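Local coordinates for protein glycoside hydrolase family 81 (Clostridium thermocellum, PDB 6FOP) that probably hydrolyses beta-1,3-glucans such as laminarin, working as a glucanase of the bacterial cellulosome, at residues A[51-55]-A[82-86]; A[85-89]-A[167-172]; A[141-147]-A[188-194]. All blocks are in the same frame, centred on the assembly; numbering follows the deposited sequence. Where two conformers were deposited one is given.

Contact 1: A[51-55]-A[82-86]; sequences LPIYA and FGAHK
A loop leaving strand 80-82 settles against the short edge strand 53-54 through one tyrosine and one proline, burying 168 Å². Both segments are extended around the meeting point, and their backbones come nearest at Pro52 and His85, whose CA atoms lie 6.2 Å apart. Tyr54 has an m chi1 (-69°) with chi2 at 89°, which carries its ring across to the loop although its CA-to-CB bond points sideways. Tyr54 OH accepts a nearly linear hydrogen bond from His85 N (3.0 Å, 168°), and Tyr54 CE2 sets the ring edge against Gly83 O (3.4 Å). His85 is t (168°, chi2 73°), its CA-to-CB bond pointing toward 51-55; Pro52 CB, on a C-gamma-exo ring, meets His85 CB at 3.6 Å. The hydroxyl thus joins the outermost strand of its sheet to the loop between strands 80-82 and 89-93. Tyr54 OH also bonds Ala486 O, while His85 ND1 and NE2 reach Thr59 OG1 and Glu68 OE1. Ile53 pairs with Phe60 of strand 59-63, whose Lys61 touches both Pro52 and His85.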
ATOM      1  N   LEU A  51       6.299 -15.297  11.707  1.00 16.54           N
ATOM      2  CA  LEU A  51       5.722 -16.057  10.596  1.00 16.31           C
ATOM      3  C   LEU A  51       6.632 -15.815   9.392  1.00 15.92           C
ATOM      4  O   LEU A  51       7.629 -15.078   9.497  1.00 16.77           O
ATOM      5  CB  LEU A  51       4.263 -15.620  10.310  1.00 16.86           C
ATOM      6  CG  LEU A  51       3.200 -16.299  11.171  1.00 19.51           C
ATOM      7  CD1 LEU A  51       3.050 -17.777  10.843  1.00 21.15           C
ATOM      8  CD2 LEU A  51       3.392 -16.093  12.660  1.00 21.02           C
ATOM      9  N   PRO A  52       6.353 -16.457   8.257  1.00 16.08           N
ATOM     10  CA  PRO A  52       7.240 -16.198   7.116  1.00 15.37           C
ATOM     11  C   PRO A  52       7.291 -14.737   6.707  1.00 15.63           C
ATOM     12  O   PRO A  52       6.256 -14.044   6.688  1.00 16.41           O
ATOM     13  CB  PRO A  52       6.663 -17.103   6.017  1.00 17.65           C
ATOM     14  CG  PRO A  52       6.020 -18.217   6.775  1.00 18.47           C
ATOM     15  CD  PRO A  52       5.371 -17.511   7.934  1.00 16.88           C
ATOM     16  N   ILE A  53       8.494 -14.304   6.319  1.00 14.89           N
ATOM     17  CA  ILE A  53       8.834 -12.915   6.056  0.54 14.91           C
ATOM     18  C   ILE A  53       9.110 -12.798   4.561  1.00 13.80           C
ATOM     19  O   ILE A  53      10.100 -13.324   4.067  1.00 15.27           O
ATOM     20  CB  ILE A  53      10.096 -12.495   6.844  0.54 15.60           C
ATOM     21  CG1 ILE A  53       9.969 -12.828   8.338  0.54 16.89           C
ATOM     22  CG2 ILE A  53      10.420 -11.021   6.599  0.54 15.91           C
ATOM     23  CD1 ILE A  53       8.903 -12.055   9.067  0.54 16.57           C
ATOM     24  N   TYR A  54       8.204 -12.114   3.829  1.00 13.34           N
ATOM     25  CA  TYR A  54       8.283 -12.071   2.387  1.00 13.28           C
ATOM     26  C   TYR A  54       8.969 -10.803   1.939  1.00 13.69           C
ATOM     27  O   TYR A  54       8.336  -9.786   1.690  1.00 13.69           O
ATOM     28  CB  TYR A  54       6.887 -12.258   1.742  1.00 13.30           C
ATOM     29  CG  TYR A  54       6.337 -13.668   1.938  1.00 13.65           C
ATOM     30  CD1 TYR A  54       5.585 -13.988   3.058  1.00 14.73           C
ATOM     31  CD2 TYR A  54       6.639 -14.696   1.046  1.00 14.57           C
ATOM     32  CE1 TYR A  54       5.117 -15.286   3.277  1.00 14.57           C
ATOM     33  CE2 TYR A  54       6.182 -15.978   1.270  1.00 14.65           C
ATOM     34  CZ  TYR A  54       5.407 -16.265   2.375  1.00 14.80           C
ATOM     35  OH  TYR A  54       4.985 -17.562   2.539  1.00 16.11           O
ATOM     36  N   ALA A  55      10.300 -10.853   1.900  1.00 13.99           N
ATOM     37  CA  ALA A  55      11.120  -9.733   1.504  1.00 13.23           C
ATOM     38  C   ALA A  55      11.207  -9.549   0.005  1.00 13.33           C
ATOM     39  O   ALA A  55      10.890  -8.454  -0.498  1.00 13.67           O
ATOM     40  CB  ALA A  55      12.516  -9.861   2.123  1.00 13.56           C
ATOM     41  N   PHE A  82       1.187 -19.411  -6.182  1.00 17.00           N
ATOM     42  CA  PHE A  82       1.915 -19.472  -4.914  1.00 17.74           C
ATOM     43  C   PHE A  82       3.410 -19.234  -5.040  1.00 17.86           C
ATOM     44  O   PHE A  82       4.053 -19.711  -5.981  1.00 18.38           O
ATOM     45  CB  PHE A  82       1.698 -20.833  -4.265  1.00 19.14           C
ATOM     46  CG  PHE A  82       0.252 -21.178  -4.014  1.00 21.32           C
ATOM     47  CD1 PHE A  82      -0.411 -20.740  -2.880  1.00 23.23           C
ATOM     48  CD2 PHE A  82      -0.427 -22.009  -4.894  1.00 22.94           C
ATOM     49  CE1 PHE A  82      -1.744 -21.082  -2.654  1.00 24.96           C
ATOM     50  CE2 PHE A  82      -1.747 -22.346  -4.677  1.00 26.31           C
ATOM     51  CZ  PHE A  82      -2.404 -21.884  -3.553  1.00 25.97           C
ATOM     52  N   GLY A  83       3.937 -18.460  -4.095  1.00 16.86           N
ATOM     53  CA  GLY A  83       5.376 -18.330  -3.853  1.00 16.21           C
ATOM     54  C   GLY A  83       5.627 -18.467  -2.371  1.00 16.22           C
ATOM     55  O   GLY A  83       6.074 -17.517  -1.704  1.00 16.01           O
ATOM     56  N   ALA A  84       5.336 -19.643  -1.847  1.00 16.91           N
ATOM     57  CA  ALA A  84       5.397 -19.877  -0.403  1.00 18.07           C
ATOM     58  C   ALA A  84       6.825 -19.900   0.103  1.00 17.28           C
ATOM     59  O   ALA A  84       7.748 -20.406  -0.566  1.00 18.54           O
ATOM     60  CB  ALA A  84       4.752 -21.205  -0.043  1.00 20.79           C
ATOM     61  N   HIS A  85       7.008 -19.391   1.302  1.00 16.30           N
ATOM     62  CA  HIS A  85       8.294 -19.547   1.982  1.00 16.39           C
ATOM     63  C   HIS A  85       8.591 -21.037   2.189  1.00 17.66           C
ATOM     64  O   HIS A  85       7.717 -21.794   2.623  1.00 18.26           O
ATOM     65  CB  HIS A  85       8.296 -18.837   3.332  1.00 16.01           C
ATOM     66  CG  HIS A  85       9.473 -19.203   4.182  1.00 16.17           C
ATOM     67  ND1 HIS A  85      10.756 -18.763   3.923  1.00 17.35           N
ATOM     68  CD2 HIS A  85       9.559 -20.041   5.245  1.00 16.27           C
ATOM     69  CE1 HIS A  85      11.584 -19.327   4.789  1.00 17.25           C
ATOM     70  NE2 HIS A  85      10.879 -20.074   5.622  1.00 17.07           N
ATOM     71  N   LYS A  86       9.824 -21.430   1.889  1.00 18.09           N
ATOM     72  CA  LYS A  86      10.360 -22.737   2.266  1.00 19.54           C
ATOM     73  C   LYS A  86      11.780 -22.545   2.791  1.00 19.73           C
ATOM     74  O   LYS A  86      12.468 -21.593   2.448  1.00 20.33           O
ATOM     75  CB  LYS A  86      10.320 -23.735   1.084  1.00 21.76           C
ATOM     76  CG  LYS A  86      11.023 -23.226  -0.157  1.00 26.28           C
ATOM     77  CD  LYS A  86      11.619 -24.278  -1.034  1.00 28.32           C
ATOM     78  CE  LYS A  86      11.984 -23.708  -2.367  1.00 23.69           C
ATOM     79  NZ  LYS A  86      13.357 -23.206  -2.472  1.00 20.68           N
TER

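Contact 2: A[85-89]-A[167-172]; sequences HKNDF and INGVNY
Two layers of a beta sandwich meet here: the loop 85-89, entering strand 89-93 of one sheet, packs on the hairpin 162-175 of the other, with 316 Å² buried. The loop is extended but for Asp88 (-84/-43), and Asp88 with Phe89 forms a classic beta bulge opposite Val69. Ile167 opens a type I' turn that closes at Val170, with reciprocal bonds Ile167 N to Val170 O and Val170 N to Ile167 O (both 2.9 Å). Ile167 CA lies 6.3 Å from Asp88 CA, and Ile167 CG2 rests on Asp88 CB at 3.7 Å. Asn168 (53/31, chi1 m) gives a straight hydrogen bond from its ND2 to Asp88 OD1 (2.8 Å), and its O receives a water (2.7 Å) that in turn accepts from Lys86 NZ (2.8 Å). Gly169, the third residue of the turn, also has positive phi (76°). Val170 CG2 lies 3.9 Å from both Lys86 NZ and Asp88 OD2; Lys86 (chi1 p) brings NZ into a salt bridge with Asp88 OD1 (2.7 Å) and also hydrogen-bonds Lys71 O. Tyr172, chi1 m, presents a ring face to the edge of Phe89 (chi1 p) in a T-shaped pair, centroids 4.8 Å apart and planes at 81°. Beyond this stack, Tyr172 OH donates to Asp88 OD2 at 2.7 Å, an oxygen that also accepts from Lys71 N.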
ATOM      1  N   HIS A  85       7.008 -19.391   1.302  1.00 16.30           N
ATOM      2  CA  HIS A  85       8.294 -19.547   1.982  1.00 16.39           C
ATOM      3  C   HIS A  85       8.591 -21.037   2.189  1.00 17.66           C
ATOM      4  O   HIS A  85       7.717 -21.794   2.623  1.00 18.26           O
ATOM      5  CB  HIS A  85       8.296 -18.837   3.332  1.00 16.01           C
ATOM      6  CG  HIS A  85       9.473 -19.203   4.182  1.00 16.17           C
ATOM      7  ND1 HIS A  85      10.756 -18.763   3.923  1.00 17.35           N
ATOM      8  CD2 HIS A  85       9.559 -20.041   5.245  1.00 16.27           C
ATOM      9  CE1 HIS A  85      11.584 -19.327   4.789  1.00 17.25           C
ATOM     10  NE2 HIS A  85      10.879 -20.074   5.622  1.00 17.07           N
ATOM     11  N   LYS A  86       9.824 -21.430   1.889  1.00 18.09           N
ATOM     12  CA  LYS A  86      10.360 -22.737   2.266  1.00 19.54           C
ATOM     13  C   LYS A  86      11.780 -22.545   2.791  1.00 19.73           C
ATOM     14  O   LYS A  86      12.468 -21.593   2.448  1.00 20.33           O
ATOM     15  CB  LYS A  86      10.320 -23.735   1.084  1.00 21.76           C
ATOM     16  CG  LYS A  86      11.023 -23.226  -0.157  1.00 26.28           C
ATOM     17  CD  LYS A  86      11.619 -24.278  -1.034  1.00 28.32           C
ATOM     18  CE  LYS A  86      11.984 -23.708  -2.367  1.00 23.69           C
ATOM     19  NZ  LYS A  86      13.357 -23.206  -2.472  1.00 20.68           N
ATOM     20  N   ASN A  87      12.197 -23.474   3.635  1.00 17.89           N
ATOM     21  CA  ASN A  87      13.546 -23.511   4.218  1.00 18.69           C
ATOM     22  C   ASN A  87      14.539 -24.140   3.257  1.00 19.81           C
ATOM     23  O   ASN A  87      14.528 -25.370   3.066  1.00 22.33           O
ATOM     24  CB  ASN A  87      13.463 -24.302   5.525  1.00 19.86           C
ATOM     25  CG  ASN A  87      14.779 -24.419   6.261  1.00 21.18           C
ATOM     26  OD1 ASN A  87      15.497 -23.462   6.441  1.00 22.14           O
ATOM     27  ND2 ASN A  87      15.063 -25.624   6.738  1.00 25.95           N
ATOM     28  N   ASP A  88      15.390 -23.329   2.630  1.00 17.23           N
ATOM     29  CA  ASP A  88      16.518 -23.888   1.879  1.00 17.11           C
ATOM     30  C   ASP A  88      17.658 -24.144   2.857  1.00 17.39           C
ATOM     31  O   ASP A  88      18.312 -25.196   2.787  1.00 19.04           O
ATOM     32  CB  ASP A  88      16.938 -22.953   0.727  1.00 16.91           C
ATOM     33  CG  ASP A  88      15.916 -22.896  -0.404  1.00 18.16           C
ATOM     34  OD1 ASP A  88      15.185 -23.894  -0.635  1.00 20.24           O
ATOM     35  OD2 ASP A  88      15.838 -21.817  -1.082  1.00 19.24           O
ATOM     36  N   PHE A  89      17.921 -23.212   3.764  1.00 17.39           N
ATOM     37  CA  PHE A  89      18.843 -23.474   4.879  1.00 17.93           C
ATOM     38  C   PHE A  89      18.471 -22.593   6.048  1.00 16.99           C
ATOM     39  O   PHE A  89      17.910 -21.481   5.870  1.00 17.37           O
ATOM     40  CB  PHE A  89      20.321 -23.273   4.499  1.00 17.42           C
ATOM     41  CG  PHE A  89      20.623 -21.934   3.937  1.00 16.32           C
ATOM     42  CD1 PHE A  89      20.996 -20.886   4.790  1.00 16.62           C
ATOM     43  CD2 PHE A  89      20.606 -21.715   2.577  1.00 17.84           C
ATOM     44  CE1 PHE A  89      21.311 -19.639   4.277  1.00 17.23           C
ATOM     45  CE2 PHE A  89      20.901 -20.473   2.055  1.00 16.84           C
ATOM     46  CZ  PHE A  89      21.286 -19.437   2.907  1.00 16.07           C
ATOM     47  N   ILE A 167      21.056 -25.706  -3.432  1.00 18.87           N
ATOM     48  CA  ILE A 167      20.140 -26.506  -2.621  1.00 20.22           C
ATOM     49  C   ILE A 167      18.735 -26.310  -3.148  1.00 19.43           C
ATOM     50  O   ILE A 167      18.356 -25.173  -3.403  1.00 18.68           O
ATOM     51  CB  ILE A 167      20.265 -26.171  -1.122  1.00 23.05           C
ATOM     52  CG1 ILE A 167      19.528 -27.186  -0.253  1.00 25.69           C
ATOM     53  CG2 ILE A 167      19.824 -24.758  -0.789  1.00 22.87           C
ATOM     54  CD1 ILE A 167      20.270 -28.487  -0.116  1.00 27.38           C
ATOM     55  N   ASN A 168      17.957 -27.379  -3.303  1.00 20.66           N
ATOM     56  CA  ASN A 168      16.611 -27.270  -3.876  1.00 20.09           C
ATOM     57  C   ASN A 168      16.589 -26.544  -5.231  1.00 20.57           C
ATOM     58  O   ASN A 168      15.625 -25.847  -5.556  1.00 21.60           O
ATOM     59  CB  ASN A 168      15.659 -26.574  -2.866  1.00 20.07           C
ATOM     60  CG  ASN A 168      15.479 -27.377  -1.587  1.00 21.57           C
ATOM     61  OD1 ASN A 168      15.504 -28.608  -1.623  1.00 24.91           O
ATOM     62  ND2 ASN A 168      15.309 -26.701  -0.458  1.00 22.98           N
ATOM     63  N   GLY A 169      17.659 -26.660  -6.011  1.00 20.44           N
ATOM     64  CA  GLY A 169      17.767 -25.988  -7.301  1.00 21.60           C
ATOM     65  C   GLY A 169      18.069 -24.507  -7.238  1.00 21.63           C
ATOM     66  O   GLY A 169      18.096 -23.862  -8.277  1.00 23.44           O
ATOM     67  N   VAL A 170      18.334 -23.974  -6.037  1.00 18.69           N
ATOM     68  CA  VAL A 170      18.579 -22.552  -5.830  1.00 19.57           C
ATOM     69  C   VAL A 170      20.065 -22.368  -5.514  1.00 18.42           C
ATOM     70  O   VAL A 170      20.610 -23.056  -4.636  1.00 18.20           O
ATOM     71  CB  VAL A 170      17.732 -22.002  -4.655  1.00 18.32           C
ATOM     72  CG1 VAL A 170      17.959 -20.508  -4.470  1.00 18.54           C
ATOM     73  CG2 VAL A 170      16.248 -22.269  -4.889  1.00 19.51           C
ATOM     74  N   ASN A 171      20.715 -21.482  -6.266  1.00 17.44           N
ATOM     75  CA  ASN A 171      22.099 -21.152  -6.051  1.00 16.41           C
ATOM     76  C   ASN A 171      22.259 -20.056  -5.021  1.00 16.53           C
ATOM     77  O   ASN A 171      21.541 -19.056  -5.062  1.00 16.90           O
ATOM     78  CB  ASN A 171      22.740 -20.733  -7.379  1.00 18.17           C
ATOM     79  CG  ASN A 171      22.691 -21.833  -8.403  1.00 19.68           C
ATOM     80  OD1 ASN A 171      23.335 -22.863  -8.230  1.00 23.36           O
ATOM     81  ND2 ASN A 171      21.886 -21.655  -9.437  1.00 22.20           N
ATOM     82  N   TYR A 172      23.169 -20.268  -4.060  1.00 16.18           N
ATOM     83  CA  TYR A 172      23.509 -19.281  -3.054  1.00 16.27           C
ATOM     84  C   TYR A 172      25.005 -19.090  -2.943  1.00 16.21           C
ATOM     85  O   TYR A 172      25.787 -20.014  -3.157  1.00 17.64           O
ATOM     86  CB  TYR A 172      23.015 -19.695  -1.672  1.00 16.53           C
ATOM     87  CG  TYR A 172      21.532 -19.692  -1.470  1.00 16.56           C
ATOM     88  CD1 TYR A 172      20.889 -18.548  -1.049  1.00 16.87           C
ATOM     89  CD2 TYR A 172      20.784 -20.852  -1.668  1.00 17.82           C
ATOM     90  CE1 TYR A 172      19.531 -18.561  -0.799  1.00 18.02           C
ATOM     91  CE2 TYR A 172      19.413 -20.873  -1.453  1.00 18.08           C
ATOM     92  CZ  TYR A 172      18.795 -19.717  -1.017  1.00 18.46           C
ATOM     93  OH  TYR A 172      17.433 -19.716  -0.805  1.00 18.30           O
TER
HETATM   94  O   HOH W   1      13.393 -24.445  -5.029  1.00 24.42           O

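Contact 3: A[141-147]-A[188-194]; sequences GNPRIDF and GTITCIL. With MG (magnesium ion), chain B.
Strands 143-147 and 189-193 are antiparallel neighbours in one sheet, their axes 4.6 Å apart at closest approach with N-to-C directions at 164°. Ile145 and Ile190 form the hydrogen-bonded pair (CA-CA 5.1 Å); Arg144-Thr191 and Asp146-Thr189 are non-hydrogen-bonded pairs. Backbone hydrogen bonds run from Ile145 N to Ile190 O (2.8 Å), Ile190 N to Ile145 O, Cys192 N to Pro143 O and Phe147 N to Gly188 O (2.9 Å each). Past the strand ends, Asn142 (chi1 m) takes over with its side chain: Asn142 OD1 accepts from Leu194 N (3.1 Å), and a water joins it to Leu194 O. Apolar contacts include Pro143 CD on Leu194 CD1 (3.7 Å) and Phe147 CE1 on Ile190 CD1 (3.9 Å), the latter from two m chi1 rotamers. Arg144, Asp146, Thr189 and Thr191 share the other face from the two isoleucines; Arg144 CG touches Thr189 CG2 (3.4 Å), while Arg144 NE binds His93 O. At the Phe147 end magnesium is held by Asp146 OD1 (2.3 Å, chi1 t), Phe147 O (2.4 Å) and two waters (2.3 Å each), with Gly188 O of the same site farther off, at 2.7 Å from the ion. One of these waters hydrogen-bonds Thr189 OG1 (2.6 Å). One carboxylate oxygen, backbone carbonyl and waters make an all-oxygen environment, as expected for magnesium, and Gly188 O, from the partner strand's end, links both segments to the ion.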
ATOM      1  N   GLY A 141      29.829 -17.331  19.147  1.00 19.63           N
ATOM      2  CA  GLY A 141      30.006 -18.528  18.366  1.00 20.89           C
ATOM      3  C   GLY A 141      29.917 -18.309  16.881  1.00 19.63           C
ATOM      4  O   GLY A 141      29.861 -17.180  16.397  1.00 19.64           O
ATOM      5  N   ASN A 142      29.841 -19.415  16.163  1.00 19.31           N
ATOM      6  CA  ASN A 142      29.997 -19.426  14.725  1.00 18.37           C
ATOM      7  C   ASN A 142      28.672 -19.647  13.987  1.00 18.95           C
ATOM      8  O   ASN A 142      27.779 -20.323  14.499  1.00 19.63           O
ATOM      9  CB  ASN A 142      30.937 -20.557  14.343  1.00 19.52           C
ATOM     10  CG  ASN A 142      32.365 -20.254  14.713  1.00 22.84           C
ATOM     11  OD1 ASN A 142      32.840 -19.130  14.551  1.00 23.21           O
ATOM     12  ND2 ASN A 142      33.070 -21.270  15.178  1.00 24.41           N
ATOM     13  N   PRO A 143      28.585 -19.154  12.746  1.00 17.64           N
ATOM     14  CA  PRO A 143      27.437 -19.516  11.899  1.00 16.47           C
ATOM     15  C   PRO A 143      27.401 -20.996  11.652  1.00 18.28           C
ATOM     16  O   PRO A 143      28.411 -21.568  11.239  1.00 20.60           O
ATOM     17  CB  PRO A 143      27.709 -18.763  10.592  1.00 17.02           C
ATOM     18  CG  PRO A 143      28.625 -17.654  10.993  1.00 16.32           C
ATOM     19  CD  PRO A 143      29.506 -18.263  12.033  1.00 17.12           C
ATOM     20  N   ARG A 144      26.256 -21.608  11.939  1.00 17.53           N
ATOM     21  CA  ARG A 144      26.036 -23.018  11.708  1.00 18.22           C
ATOM     22  C   ARG A 144      24.913 -23.079  10.702  1.00 18.76           C
ATOM     23  O   ARG A 144      23.770 -22.781  11.050  1.00 20.08           O
ATOM     24  CB  ARG A 144      25.660 -23.712  13.029  1.00 20.87           C
ATOM     25  CG  ARG A 144      25.426 -25.221  12.909  1.00 23.37           C
ATOM     26  CD  ARG A 144      25.132 -25.821  14.284  1.00 26.62           C
ATOM     27  NE  ARG A 144      23.897 -25.302  14.879  1.00 26.98           N
ATOM     28  CZ  ARG A 144      22.669 -25.758  14.639  1.00 32.55           C
ATOM     29  NH1 ARG A 144      22.459 -26.793  13.811  1.00 36.62           N
ATOM     30  NH2 ARG A 144      21.609 -25.217  15.245  1.00 33.66           N
ATOM     31  N   ILE A 145      25.262 -23.373   9.450  1.00 17.78           N
ATOM     32  CA  ILE A 145      24.321 -23.331   8.329  1.00 18.08           C
ATOM     33  C   ILE A 145      23.743 -24.720   8.114  1.00 19.56           C
ATOM     34  O   ILE A 145      24.404 -25.627   7.560  1.00 20.76           O
ATOM     35  CB  ILE A 145      24.974 -22.778   7.042  1.00 18.88           C
ATOM     36  CG1 ILE A 145      25.806 -21.512   7.356  1.00 19.30           C
ATOM     37  CG2 ILE A 145      23.907 -22.523   5.974  1.00 20.50           C
ATOM     38  CD1 ILE A 145      25.066 -20.364   8.004  1.00 19.63           C
ATOM     39  N   ASP A 146      22.511 -24.893   8.590  1.00 19.74           N
ATOM     40  CA  ASP A 146      21.813 -26.170   8.584  1.00 19.89           C
ATOM     41  C   ASP A 146      20.936 -26.257   7.345  1.00 20.06           C
ATOM     42  O   ASP A 146      19.842 -25.669   7.287  1.00 20.04           O
ATOM     43  CB  ASP A 146      20.987 -26.278   9.871  1.00 20.60           C
ATOM     44  CG  ASP A 146      20.218 -27.569   9.996  1.00 22.40           C
ATOM     45  OD1 ASP A 146      20.332 -28.446   9.128  1.00 24.45           O
ATOM     46  OD2 ASP A 146      19.460 -27.683  10.991  1.00 26.89           O
ATOM     47  N   PHE A 147      21.441 -26.936   6.325  1.00 20.97           N
ATOM     48  CA  PHE A 147      20.740 -27.054   5.032  1.00 20.32           C
ATOM     49  C   PHE A 147      19.582 -28.040   5.100  1.00 22.28           C
ATOM     50  O   PHE A 147      19.580 -28.973   5.926  1.00 21.53           O
ATOM     51  CB  PHE A 147      21.716 -27.481   3.921  1.00 22.48           C
ATOM     52  CG  PHE A 147      22.660 -26.396   3.501  1.00 24.48           C
ATOM     53  CD1 PHE A 147      23.839 -26.185   4.192  1.00 25.65           C
ATOM     54  CD2 PHE A 147      22.334 -25.550   2.434  1.00 24.50           C
ATOM     55  CE1 PHE A 147      24.706 -25.153   3.816  1.00 27.14           C
ATOM     56  CE2 PHE A 147      23.184 -24.526   2.051  1.00 26.46           C
ATOM     57  CZ  PHE A 147      24.361 -24.313   2.758  1.00 26.26           C
ATOM     58  N   GLY A 188      25.119 -32.070   5.787  1.00 29.39           N
ATOM     59  CA  GLY A 188      23.958 -31.227   5.824  1.00 28.98           C
ATOM     60  C   GLY A 188      24.100 -30.002   6.672  1.00 28.02           C
ATOM     61  O   GLY A 188      23.189 -29.175   6.648  1.00 26.79           O
ATOM     62  N   THR A 189      25.193 -29.864   7.428  1.00 26.82           N
ATOM     63  CA  THR A 189      25.445 -28.643   8.198  1.00 24.97           C
ATOM     64  C   THR A 189      26.871 -28.165   7.971  1.00 25.07           C
ATOM     65  O   THR A 189      27.827 -28.914   8.226  1.00 27.56           O
ATOM     66  CB  THR A 189      25.186 -28.845   9.714  1.00 27.58           C
ATOM     67  OG1 THR A 189      23.797 -29.107   9.931  1.00 30.72           O
ATOM     68  CG2 THR A 189      25.568 -27.615  10.523  1.00 27.42           C
ATOM     69  N   ILE A 190      27.018 -26.935   7.497  1.00 23.21           N
ATOM     70  CA  ILE A 190      28.334 -26.351   7.307  1.00 21.83           C
ATOM     71  C   ILE A 190      28.497 -25.262   8.339  1.00 21.69           C
ATOM     72  O   ILE A 190      27.657 -24.346   8.408  1.00 23.12           O
ATOM     73  CB  ILE A 190      28.509 -25.766   5.880  1.00 23.32           C
ATOM     74  CG1 ILE A 190      28.266 -26.863   4.830  1.00 25.89           C
ATOM     75  CG2 ILE A 190      29.879 -25.130   5.711  1.00 26.08           C
ATOM     76  CD1 ILE A 190      28.395 -26.430   3.381  1.00 25.70           C
ATOM     77  N   THR A 191      29.580 -25.344   9.105  1.00 21.79           N
ATOM     78  CA  THR A 191      29.897 -24.325  10.115  1.00 22.87           C
ATOM     79  C   THR A 191      31.010 -23.441   9.610  1.00 20.83           C
ATOM     80  O   THR A 191      32.024 -23.932   9.110  1.00 22.26           O
ATOM     81  CB  THR A 191      30.253 -24.979  11.466  1.00 23.69           C
ATOM     82  OG1 THR A 191      29.135 -25.785  11.886  1.00 25.66           O
ATOM     83  CG2 THR A 191      30.549 -23.942  12.539  1.00 25.08           C
ATOM     84  N   CYS A 192      30.791 -22.131   9.705  1.00 19.77           N
ATOM     85  CA  CYS A 192      31.794 -21.168   9.322  1.00 19.28           C
ATOM     86  C   CYS A 192      32.649 -20.865  10.543  1.00 19.53           C
ATOM     87  O   CYS A 192      32.138 -20.308  11.523  1.00 19.43           O
ATOM     88  CB  CYS A 192      31.134 -19.894   8.814  1.00 19.90           C
ATOM     89  SG  CYS A 192      32.326 -18.655   8.301  1.00 21.35           S
ATOM     90  N   ILE A 193      33.929 -21.247  10.490  1.00 19.13           N
ATOM     91  CA  ILE A 193      34.834 -20.989  11.603  1.00 19.67           C
ATOM     92  C   ILE A 193      35.355 -19.579  11.421  1.00 19.42           C
ATOM     93  O   ILE A 193      36.247 -19.324  10.610  1.00 19.11           O
ATOM     94  CB  ILE A 193      35.973 -22.012  11.671  1.00 21.38           C
ATOM     95  CG1 ILE A 193      35.428 -23.444  11.626  1.00 22.54           C
ATOM     96  CG2 ILE A 193      36.817 -21.764  12.907  1.00 22.86           C
ATOM     97  CD1 ILE A 193      34.455 -23.796  12.724  1.00 24.08           C
ATOM     98  N   LEU A 194      34.783 -18.664  12.176  1.00 19.06           N
ATOM     99  CA  LEU A 194      35.140 -17.262  12.060  1.00 18.47           C
ATOM    100  C   LEU A 194      36.532 -16.993  12.613  1.00 18.89           C
ATOM    101  O   LEU A 194      36.920 -17.579  13.611  1.00 20.31           O
ATOM    102  CB  LEU A 194      34.148 -16.391  12.835  1.00 18.89           C
ATOM    103  CG  LEU A 194      32.695 -16.398  12.358  1.00 18.15           C
ATOM    104  CD1 LEU A 194      31.830 -15.747  13.441  1.00 20.40           C
ATOM    105  CD2 LEU A 194      32.588 -15.678  11.021  1.00 19.67           C
TER
HETATM  106 MG    MG B 827      20.798 -30.076   7.605  0.70 29.61          MG
HETATM  107  O   HOH W   2      35.650 -19.188  15.385  1.00 39.09           O
HETATM  108  O   HOH W   3      22.234 -31.087   9.139  1.00 41.33           O
HETATM  109  O   HOH W   4      20.533 -31.880   6.210  1.00 30.52           O

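In the fold
The three contacts lie on one side of the chain's centre and all involve the seven-strand sheet or the loop leading into it. Contacts 1 and 2 follow each other along that loop, sharing His85 and Lys86, with centres 12 Å apart. Contact 2 touches contact 3, 16 Å away between centres, through Phe89: its CD1 lies 3.5 Å from Ile145 CG2 and its CB 3.7 Å from Phe147 CD2. The magnesium of contact 3 sits about 7 Å from the Asn87 side chain. Contacts 1 and 3 are separate, with nearest atoms about 10 Å apart; Pro52 in contact 1 has another magnesium about 12 Å from its side chain.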